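Long-range contacts in CdiI toxin (Salmonella enterica subsp. enterica serovar Rubislaw str. ATCC 10717, PDB 4ZQU), which neutralises the cognate CdiA-CT nuclease toxin as the immunity protein of a contact-dependent growth inhibition system: residues T16-V21 / Q38-P43; V64-R69 / D83-R88; A128-P133 / N152-V157. All blocks are in the same frame, centred on the assembly; numbering follows the deposited sequence.

How the contacts relate
Contacts 1 and 3 both belong to the large antiparallel sheet, with centres about 20 Å apart and nearest atoms about 10 Å apart. Contact 1 pairs the two strands of the hairpin 19-26 and 30-41; contact 3 adds strand 153-155 to strand 129-138. Contact 2 lies on the opposite side of the chain's centre from contact 1, about 28 Å between centres, and fastens strand 64-65 to the start of the helical region 82-105. The three follow one another along the chain; contacts 2 and 3, about 27 Å between centres, do not touch. Contact 2 borders the bound CdiA-CT toxin, where Arg69 forms a salt bridge with Asp28 of that chain, and contact 3 reaches the toxin at Pro133.

Contact 1 of 3, residues T16-V21 / Q38-P43; sequences TDFICV and QHLSSP
Leu40 and Cys20 form a non-hydrogen-bonded pair whose side chains share one face of the sheet, where Leu40 CD2 lies 3.6 Å from Cys20 SG. With SG anti to the backbone N (chi1 -175°), the sulfur also touches Gln38 CD, 3.9 Å away. Leu40 CD2 also meets Phe18 CD1 at 4.0 Å, approaching the ring obliquely; the Phe18 ring stacks with Tyr105, and Leu101 of helix 87-105 also touches it. The other face carries Ile19 and Val21, beta-branched residues suited to a strand, with Ser41 and His39 opposite them; Met53 of helix 47-59 touches Val21, His39 and Ser41. Beyond the strand, Pro43 lays CA 3.7 Å from Ile19 CD1 and CG 3.2 Å from Thr16 O, with CD against Asp17 O. Four backbone bonds fix the register, among them Ile19 N to Ser41 O at 2.8 Å and His39 N to Val21 O at 2.8 Å. At the polar edge Gln38 NE2 is hydrogen-bonded to Asp22 and His39 NE2 to Asp56 of helix 47-59. Such alternation of hydrogen-bonded and non-hydrogen-bonded pairs is that of an antiparallel beta hairpin, covered here by a helix on each face.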
loop_
_atom_site.group_PDB
_atom_site.type_symbol
_atom_site.label_atom_id
_atom_site.label_comp_id
_atom_site.label_asym_id
_atom_site.label_seq_id
_atom_site.Cartn_x
_atom_site.Cartn_y
_atom_site.Cartn_z
ATOM N N THR B 16 2.545 16.255 -16.621
ATOM C CA THR B 16 3.128 17.217 -17.547
ATOM C C THR B 16 3.363 18.564 -16.867
ATOM O O THR B 16 4.351 19.249 -17.139
ATOM C CB THR B 16 2.227 17.419 -18.785
ATOM O OG1 THR B 16 2.051 16.166 -19.458
ATOM C CG2 THR B 16 2.845 18.419 -19.752
ATOM N N ASP B 17 2.465 18.920 -15.958
ATOM C CA ASP B 17 2.414 20.273 -15.419
ATOM C C ASP B 17 3.282 20.502 -14.184
ATOM O O ASP B 17 3.669 21.637 -13.907
ATOM C CB ASP B 17 0.966 20.637 -15.094
ATOM C CG ASP B 17 0.024 20.357 -16.250
ATOM O OD1 ASP B 17 0.090 21.086 -17.262
ATOM O OD2 ASP B 17 -0.775 19.404 -16.150
ATOM N N PHE B 18 3.588 19.443 -13.437
ATOM C CA PHE B 18 4.352 19.612 -12.203
ATOM C C PHE B 18 5.060 18.360 -11.699
ATOM O O PHE B 18 4.825 17.250 -12.176
ATOM C CB PHE B 18 3.434 20.144 -11.092
ATOM C CG PHE B 18 2.358 19.174 -10.662
ATOM C CD1 PHE B 18 2.599 18.231 -9.673
ATOM C CD2 PHE B 18 1.099 19.217 -11.243
ATOM C CE1 PHE B 18 1.610 17.347 -9.279
ATOM C CE2 PHE B 18 0.105 18.336 -10.851
ATOM C CZ PHE B 18 0.363 17.400 -9.869
ATOM N N ILE B 19 5.935 18.573 -10.720
ATOM C CA ILE B 19 6.532 17.502 -9.934
ATOM C C ILE B 19 6.194 17.731 -8.464
ATOM O O ILE B 19 6.427 18.818 -7.932
ATOM C CB ILE B 19 8.055 17.439 -10.109
ATOM C CG1 ILE B 19 8.414 17.155 -11.566
ATOM C CG2 ILE B 19 8.652 16.381 -9.194
ATOM C CD1 ILE B 19 9.899 17.015 -11.800
ATOM N N CYS B 20 5.645 16.712 -7.810
ATOM C CA CYS B 20 5.149 16.866 -6.446
ATOM C C CYS B 20 5.817 15.906 -5.469
ATOM O O CYS B 20 5.674 14.691 -5.588
ATOM C CB CYS B 20 3.634 16.659 -6.413
ATOM S SG CYS B 20 2.870 16.972 -4.808
ATOM N N VAL B 21 6.530 16.461 -4.492
ATOM C CA VAL B 21 7.188 15.654 -3.469
ATOM C C VAL B 21 6.526 15.844 -2.106
ATOM O O VAL B 21 6.478 16.957 -1.580
ATOM C CB VAL B 21 8.686 15.994 -3.353
ATOM C CG1 VAL B 21 9.346 15.118 -2.301
ATOM C CG2 VAL B 21 9.375 15.832 -4.699
ATOM N N GLN B 38 5.223 19.443 1.777
ATOM C CA GLN B 38 5.045 19.224 0.349
ATOM C C GLN B 38 5.846 20.232 -0.461
ATOM O O GLN B 38 5.857 21.424 -0.152
ATOM C CB GLN B 38 3.568 19.311 -0.032
ATOM C CG GLN B 38 3.326 19.175 -1.524
ATOM C CD GLN B 38 1.885 19.410 -1.908
ATOM O OE1 GLN B 38 1.549 20.430 -2.509
ATOM N NE2 GLN B 38 1.020 18.463 -1.569
ATOM N N HIS B 39 6.519 19.749 -1.501
ATOM C CA HIS B 39 7.248 20.624 -2.409
ATOM C C HIS B 39 6.736 20.467 -3.835
ATOM O O HIS B 39 6.882 19.408 -4.446
ATOM C CB HIS B 39 8.751 20.339 -2.350
ATOM C CG HIS B 39 9.365 20.610 -1.012
ATOM N ND1 HIS B 39 9.416 21.870 -0.457
ATOM C CD2 HIS B 39 9.958 19.781 -0.120
ATOM C CE1 HIS B 39 10.010 21.805 0.723
ATOM N NE2 HIS B 39 10.348 20.551 0.950
ATOM N N LEU B 40 6.118 21.525 -4.352
ATOM C CA LEU B 40 5.666 21.559 -5.738
ATOM C C LEU B 40 6.700 22.258 -6.609
ATOM O O LEU B 40 7.342 23.215 -6.175
ATOM C CB LEU B 40 4.313 22.266 -5.853
ATOM C CG LEU B 40 3.085 21.485 -5.386
ATOM C CD1 LEU B 40 1.853 22.371 -5.403
ATOM C CD2 LEU B 40 2.873 20.266 -6.260
ATOM N N SER B 41 6.858 21.779 -7.838
ATOM C CA SER B 41 7.837 22.351 -8.754
ATOM C C SER B 41 7.452 22.132 -10.213
ATOM O O SER B 41 6.638 21.264 -10.526
ATOM C CB SER B 41 9.221 21.755 -8.484
ATOM O OG SER B 41 9.500 20.689 -9.377
ATOM N N SER B 42 8.034 22.933 -11.102
ATOM C CA SER B 42 7.871 22.723 -12.533
ATOM C C SER B 42 8.795 21.590 -12.949
ATOM O O SER B 42 9.897 21.463 -12.415
ATOM C CB SER B 42 8.184 23.994 -13.321
ATOM O OG SER B 42 9.248 24.717 -12.728
ATOM N N PRO B 43 8.353 20.761 -13.906
ATOM C CA PRO B 43 9.075 19.554 -14.330
ATOM C C PRO B 43 10.515 19.782 -14.803
ATOM O O PRO B 43 11.163 18.815 -15.201
ATOM C CB PRO B 43 8.215 19.029 -15.483
ATOM C CG PRO B 43 6.848 19.526 -15.177
ATOM C CD PRO B 43 7.053 20.888 -14.587
#

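Contact 2 of 3, residues V64-R69 / D83-R88; sequences VLPAPR and DLYDSR
Tyr85 reaches across to Val64 with its hydroxyl and to Pro66 with its ring. Tyr85 OH donates to Val64 O over 2.6 Å, a short bond that meets the carbonyl at a C=O...O angle of 145° with the donor tilted 29° from the carbonyl plane. A tyrosine suits this place because one side chain supplies both a flat apolar surface and a distant donor for a main-chain oxygen. Pro66 CG sits over one face of the ring in a CH-pi contact, 3.7 Å from the ring centroid and displaced toward the rim near Tyr85 CG, while Pro66 CD lies 3.7 Å from Tyr85 CE1. Beside this pair, Val64 CG1 touches Leu84 CD2 at 3.7 Å.

In the next shell, backbone bonds of Val64 to Gly26 and of Leu65 to Thr79 and Asp81 hold the short strand 64-65 in place. On the helical side, Asp86 caps helix 87-105: its OD2 accepts from Arg89 N and, weakly, from Arg88 N at 3.2 Å, and Arg93 hydrogen-bonds the carbonyl oxygens of Asp83 and Leu84. The toxin packs nearby, with its Val13 on Pro66 and its Arg29 on Leu65 and Tyr85. A tyrosine-proline CH-pi contact thus joins strand 64-65 and the turn after it to the break between helices 82-85 and 87-105, where Asp86 is the N-cap, at the toxin-binding surface.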
loop_
_atom_site.group_PDB
_atom_site.type_symbol
_atom_site.label_atom_id
_atom_site.label_comp_id
_atom_site.label_asym_id
_atom_site.label_seq_id
_atom_site.Cartn_x
_atom_site.Cartn_y
_atom_site.Cartn_z
ATOM N N VAL B 64 6.818 5.805 12.949
ATOM C CA VAL B 64 5.638 5.828 13.803
ATOM C C VAL B 64 4.717 4.619 13.595
ATOM O O VAL B 64 4.597 4.098 12.487
ATOM C CB VAL B 64 4.857 7.154 13.567
ATOM C CG1 VAL B 64 4.611 7.375 12.081
ATOM C CG2 VAL B 64 3.555 7.205 14.360
ATOM N N LEU B 65 4.093 4.168 14.681
ATOM C CA LEU B 65 3.091 3.103 14.649
ATOM C C LEU B 65 1.734 3.637 15.118
ATOM O O LEU B 65 1.675 4.705 15.724
ATOM C CB LEU B 65 3.540 1.929 15.522
ATOM C CG LEU B 65 4.524 0.971 14.857
ATOM C CD1 LEU B 65 5.061 -0.020 15.869
ATOM C CD2 LEU B 65 3.847 0.252 13.702
ATOM N N PRO B 66 0.637 2.909 14.828
ATOM C CA PRO B 66 -0.684 3.393 15.253
ATOM C C PRO B 66 -0.803 3.584 16.763
ATOM O O PRO B 66 -1.309 4.609 17.223
ATOM C CB PRO B 66 -1.632 2.285 14.783
ATOM C CG PRO B 66 -0.927 1.640 13.653
ATOM C CD PRO B 66 0.532 1.699 13.992
ATOM N N ALA B 67 -0.330 2.597 17.515
ATOM C CA ALA B 67 -0.436 2.603 18.967
ATOM C C ALA B 67 0.593 1.634 19.540
ATOM O O ALA B 67 1.131 0.806 18.806
ATOM C CB ALA B 67 -1.855 2.225 19.401
ATOM N N PRO B 68 0.890 1.748 20.848
ATOM C CA PRO B 68 1.797 0.792 21.496
ATOM C C PRO B 68 1.323 -0.657 21.392
ATOM O O PRO B 68 0.134 -0.935 21.538
ATOM C CB PRO B 68 1.797 1.253 22.957
ATOM C CG PRO B 68 1.523 2.705 22.882
ATOM C CD PRO B 68 0.566 2.880 21.735
ATOM N N ARG B 69 2.261 -1.564 21.135
ATOM C CA ARG B 69 1.978 -2.993 21.097
ATOM C C ARG B 69 2.774 -3.696 22.186
ATOM O O ARG B 69 3.970 -3.451 22.345
ATOM C CB ARG B 69 2.325 -3.582 19.728
ATOM C CG ARG B 69 1.513 -3.022 18.572
ATOM C CD ARG B 69 0.179 -3.735 18.427
ATOM N NE ARG B 69 0.346 -5.155 18.126
ATOM C CZ ARG B 69 0.583 -5.641 16.911
ATOM N NH1 ARG B 69 0.692 -4.824 15.874
ATOM N NH2 ARG B 69 0.715 -6.947 16.733
ATOM N N ASP B 83 -4.237 8.824 14.603
ATOM C CA ASP B 83 -4.967 9.558 13.570
ATOM C C ASP B 83 -4.313 9.465 12.194
ATOM O O ASP B 83 -4.990 9.585 11.169
ATOM C CB ASP B 83 -5.112 11.026 13.968
ATOM C CG ASP B 83 -6.080 11.225 15.113
ATOM O OD1 ASP B 83 -7.034 10.428 15.241
ATOM O OD2 ASP B 83 -5.881 12.178 15.892
ATOM N N LEU B 84 -2.995 9.292 12.173
ATOM C CA LEU B 84 -2.281 9.089 10.922
ATOM C C LEU B 84 -2.782 7.823 10.239
ATOM O O LEU B 84 -3.117 7.828 9.052
ATOM C CB LEU B 84 -0.774 9.000 11.167
ATOM C CG LEU B 84 0.094 8.684 9.945
ATOM C CD1 LEU B 84 0.104 9.848 8.970
ATOM C CD2 LEU B 84 1.511 8.302 10.349
ATOM N N TYR B 85 -2.853 6.745 11.014
ATOM C CA TYR B 85 -3.202 5.427 10.500
ATOM C C TYR B 85 -4.707 5.197 10.341
ATOM O O TYR B 85 -5.117 4.228 9.699
ATOM C CB TYR B 85 -2.615 4.349 11.412
ATOM C CG TYR B 85 -1.134 4.119 11.211
ATOM C CD1 TYR B 85 -0.192 4.781 11.990
ATOM C CD2 TYR B 85 -0.678 3.236 10.241
ATOM C CE1 TYR B 85 1.164 4.568 11.807
ATOM C CE2 TYR B 85 0.673 3.019 10.050
ATOM C CZ TYR B 85 1.590 3.686 10.837
ATOM O OH TYR B 85 2.935 3.466 10.647
ATOM N N ASP B 86 -5.521 6.080 10.921
ATOM C CA ASP B 86 -6.979 5.951 10.849
ATOM C C ASP B 86 -7.478 5.978 9.406
ATOM O O ASP B 86 -7.160 6.895 8.652
ATOM C CB ASP B 86 -7.661 7.056 11.658
ATOM C CG ASP B 86 -9.175 6.999 11.557
ATOM O OD1 ASP B 86 -9.793 6.177 12.265
ATOM O OD2 ASP B 86 -9.748 7.770 10.763
ATOM N N SER B 87 -8.269 4.974 9.036
ATOM C CA SER B 87 -8.661 4.758 7.644
ATOM C C SER B 87 -9.534 5.871 7.076
ATOM O O SER B 87 -9.477 6.162 5.881
ATOM C CB SER B 87 -9.392 3.421 7.500
ATOM O OG SER B 87 -10.578 3.398 8.276
ATOM N N ARG B 88 -10.346 6.485 7.928
ATOM C CA ARG B 88 -11.202 7.575 7.489
ATOM C C ARG B 88 -10.385 8.842 7.273
ATOM O O ARG B 88 -10.491 9.481 6.229
ATOM C CB ARG B 88 -12.326 7.815 8.495
ATOM C CG ARG B 88 -13.535 6.935 8.248
ATOM C CD ARG B 88 -14.765 7.387 9.029
ATOM N NE ARG B 88 -15.825 6.375 9.096
ATOM C CZ ARG B 88 -15.677 5.117 9.513
ATOM N NH1 ARG B 88 -14.516 4.679 9.981
ATOM N NH2 ARG B 88 -16.720 4.300 9.503
#

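Contact 3 of 3, residues A128-P133 / N152-V157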
loop_
_atom_site.group_PDB
_atom_site.type_symbol
_atom_site.label_atom_id
_atom_site.label_comp_id
_atom_site.label_asym_id
_atom_site.label_seq_id
_atom_site.Cartn_x
_atom_site.Cartn_y
_atom_site.Cartn_z
ATOM N N ALA B 128 20.942 2.716 2.804
ATOM C CA ALA B 128 20.876 3.298 1.465
ATOM C C ALA B 128 19.621 4.139 1.254
ATOM O O ALA B 128 18.669 4.065 2.029
ATOM C CB ALA B 128 20.945 2.198 0.409
ATOM N N ILE B 129 19.637 4.938 0.191
ATOM C CA ILE B 129 18.451 5.652 -0.266
ATOM C C ILE B 129 17.851 4.923 -1.464
ATOM O O ILE B 129 18.492 4.796 -2.507
ATOM C CB ILE B 129 18.773 7.104 -0.658
ATOM C CG1 ILE B 129 19.393 7.854 0.523
ATOM C CG2 ILE B 129 17.520 7.810 -1.148
ATOM C CD1 ILE B 129 19.879 9.243 0.174
ATOM N N THR B 130 16.624 4.439 -1.314
ATOM C CA THR B 130 15.989 3.662 -2.371
ATOM C C THR B 130 14.878 4.441 -3.070
ATOM O O THR B 130 13.909 4.868 -2.438
ATOM C CB THR B 130 15.407 2.344 -1.826
ATOM O OG1 THR B 130 16.431 1.616 -1.139
ATOM C CG2 THR B 130 14.862 1.494 -2.964
ATOM N N ILE B 131 15.031 4.621 -4.377
ATOM C CA ILE B 131 14.017 5.274 -5.193
ATOM C C ILE B 131 13.384 4.239 -6.119
ATOM O O ILE B 131 14.053 3.679 -6.992
ATOM C CB ILE B 131 14.608 6.439 -6.012
ATOM C CG1 ILE B 131 15.491 7.318 -5.120
ATOM C CG2 ILE B 131 13.496 7.259 -6.647
ATOM C CD1 ILE B 131 16.089 8.512 -5.831
ATOM N N SER B 132 12.095 3.984 -5.917
ATOM C CA SER B 132 11.421 2.876 -6.583
ATOM C C SER B 132 10.348 3.347 -7.560
ATOM O O SER B 132 9.389 4.005 -7.165
ATOM C CB SER B 132 10.803 1.938 -5.542
ATOM O OG SER B 132 10.223 0.798 -6.154
ATOM N N PRO B 133 10.506 3.000 -8.846
ATOM C CA PRO B 133 9.497 3.337 -9.853
ATOM C C PRO B 133 8.261 2.443 -9.735
ATOM O O PRO B 133 8.298 1.421 -9.047
ATOM C CB PRO B 133 10.232 3.098 -11.172
ATOM C CG PRO B 133 11.216 2.022 -10.849
ATOM C CD PRO B 133 11.642 2.259 -9.424
ATOM N N ASN B 152 14.927 -0.523 -9.273
ATOM C CA ASN B 152 15.014 0.539 -8.277
ATOM C C ASN B 152 16.323 1.305 -8.383
ATOM O O ASN B 152 17.371 0.732 -8.682
ATOM C CB ASN B 152 14.869 -0.022 -6.861
ATOM C CG ASN B 152 13.474 -0.538 -6.577
ATOM O OD1 ASN B 152 12.523 -0.220 -7.290
ATOM N ND2 ASN B 152 13.342 -1.326 -5.517
ATOM N N VAL B 153 16.253 2.609 -8.142
ATOM C CA VAL B 153 17.451 3.428 -8.078
ATOM C C VAL B 153 17.949 3.483 -6.642
ATOM O O VAL B 153 17.374 4.169 -5.801
ATOM C CB VAL B 153 17.196 4.851 -8.595
ATOM C CG1 VAL B 153 18.446 5.705 -8.437
ATOM C CG2 VAL B 153 16.755 4.806 -10.047
ATOM N N ILE B 154 19.016 2.744 -6.364
ATOM C CA ILE B 154 19.582 2.697 -5.024
ATOM C C ILE B 154 20.819 3.582 -4.941
ATOM O O ILE B 154 21.770 3.410 -5.706
ATOM C CB ILE B 154 19.952 1.262 -4.620
ATOM C CG1 ILE B 154 18.842 0.293 -5.029
ATOM C CG2 ILE B 154 20.214 1.185 -3.124
ATOM C CD1 ILE B 154 19.179 -1.157 -4.781
ATOM N N LEU B 155 20.800 4.529 -4.010
ATOM C CA LEU B 155 21.893 5.480 -3.863
ATOM C C LEU B 155 22.541 5.374 -2.492
ATOM O O LEU B 155 21.920 4.910 -1.535
ATOM C CB LEU B 155 21.394 6.909 -4.086
ATOM C CG LEU B 155 20.649 7.179 -5.393
ATOM C CD1 LEU B 155 20.124 8.602 -5.409
ATOM C CD2 LEU B 155 21.547 6.924 -6.590
ATOM N N SER B 156 23.794 5.806 -2.406
ATOM C CA SER B 156 24.512 5.842 -1.141
ATOM C C SER B 156 23.853 6.837 -0.190
ATOM O O SER B 156 23.224 7.798 -0.631
ATOM C CB SER B 156 25.980 6.212 -1.373
ATOM O OG SER B 156 26.705 6.250 -0.157
ATOM N N VAL B 157 23.990 6.604 1.112
ATOM C CA VAL B 157 23.424 7.515 2.105
ATOM C C VAL B 157 24.140 8.866 2.110
ATOM O O VAL B 157 23.593 9.860 2.587
ATOM C CB VAL B 157 23.477 6.914 3.529
ATOM C CG1 VAL B 157 22.679 5.627 3.593
ATOM C CG2 VAL B 157 24.917 6.666 3.952
#
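Strands 129-133 and 153-155 run antiparallel at 169°, their axes 4.7 Å apart, with Ile129-Leu155 and Ile131-Val153 as hydrogen-bonded pairs around the non-hydrogen-bonded pair Thr130-Ile154. Each hydrogen-bonded pair exchanges two bonds, as in Val153 N to Ile131 O at 2.7 Å. Ile129, Ile131, Val153 and Leu155 project from one face, their branched apolar chains filling it: the CB atoms of Ile131 and Val153 are 4.0 Å apart, and diagonally Ile131 CD1 meets Leu155 CD1 at 4.1 Å. The other face carries Thr130 and the exposed Ile154, whose CG2, anti to the backbone N, touches Ala128 CB at 3.7 Å, so that the two methyl groups pack together. At the far end Ser132 OG donates to Asn152 OD1 over 2.8 Å, from above the amide carbonyl plane (43° out of it). A short serine side chain and an amide thereby continue the pairing beyond the last backbone bond, and Pro133 CD rests 3.4 Å from the same Asn152 OD1. Ile164, Leu168 and Ala171 of helix 161-172 pack against the isoleucine-valine face, while strand 118-124 flanks strand 129-138 with backbone bonds from Cys123 to Thr130 and Asp121 to Ser132.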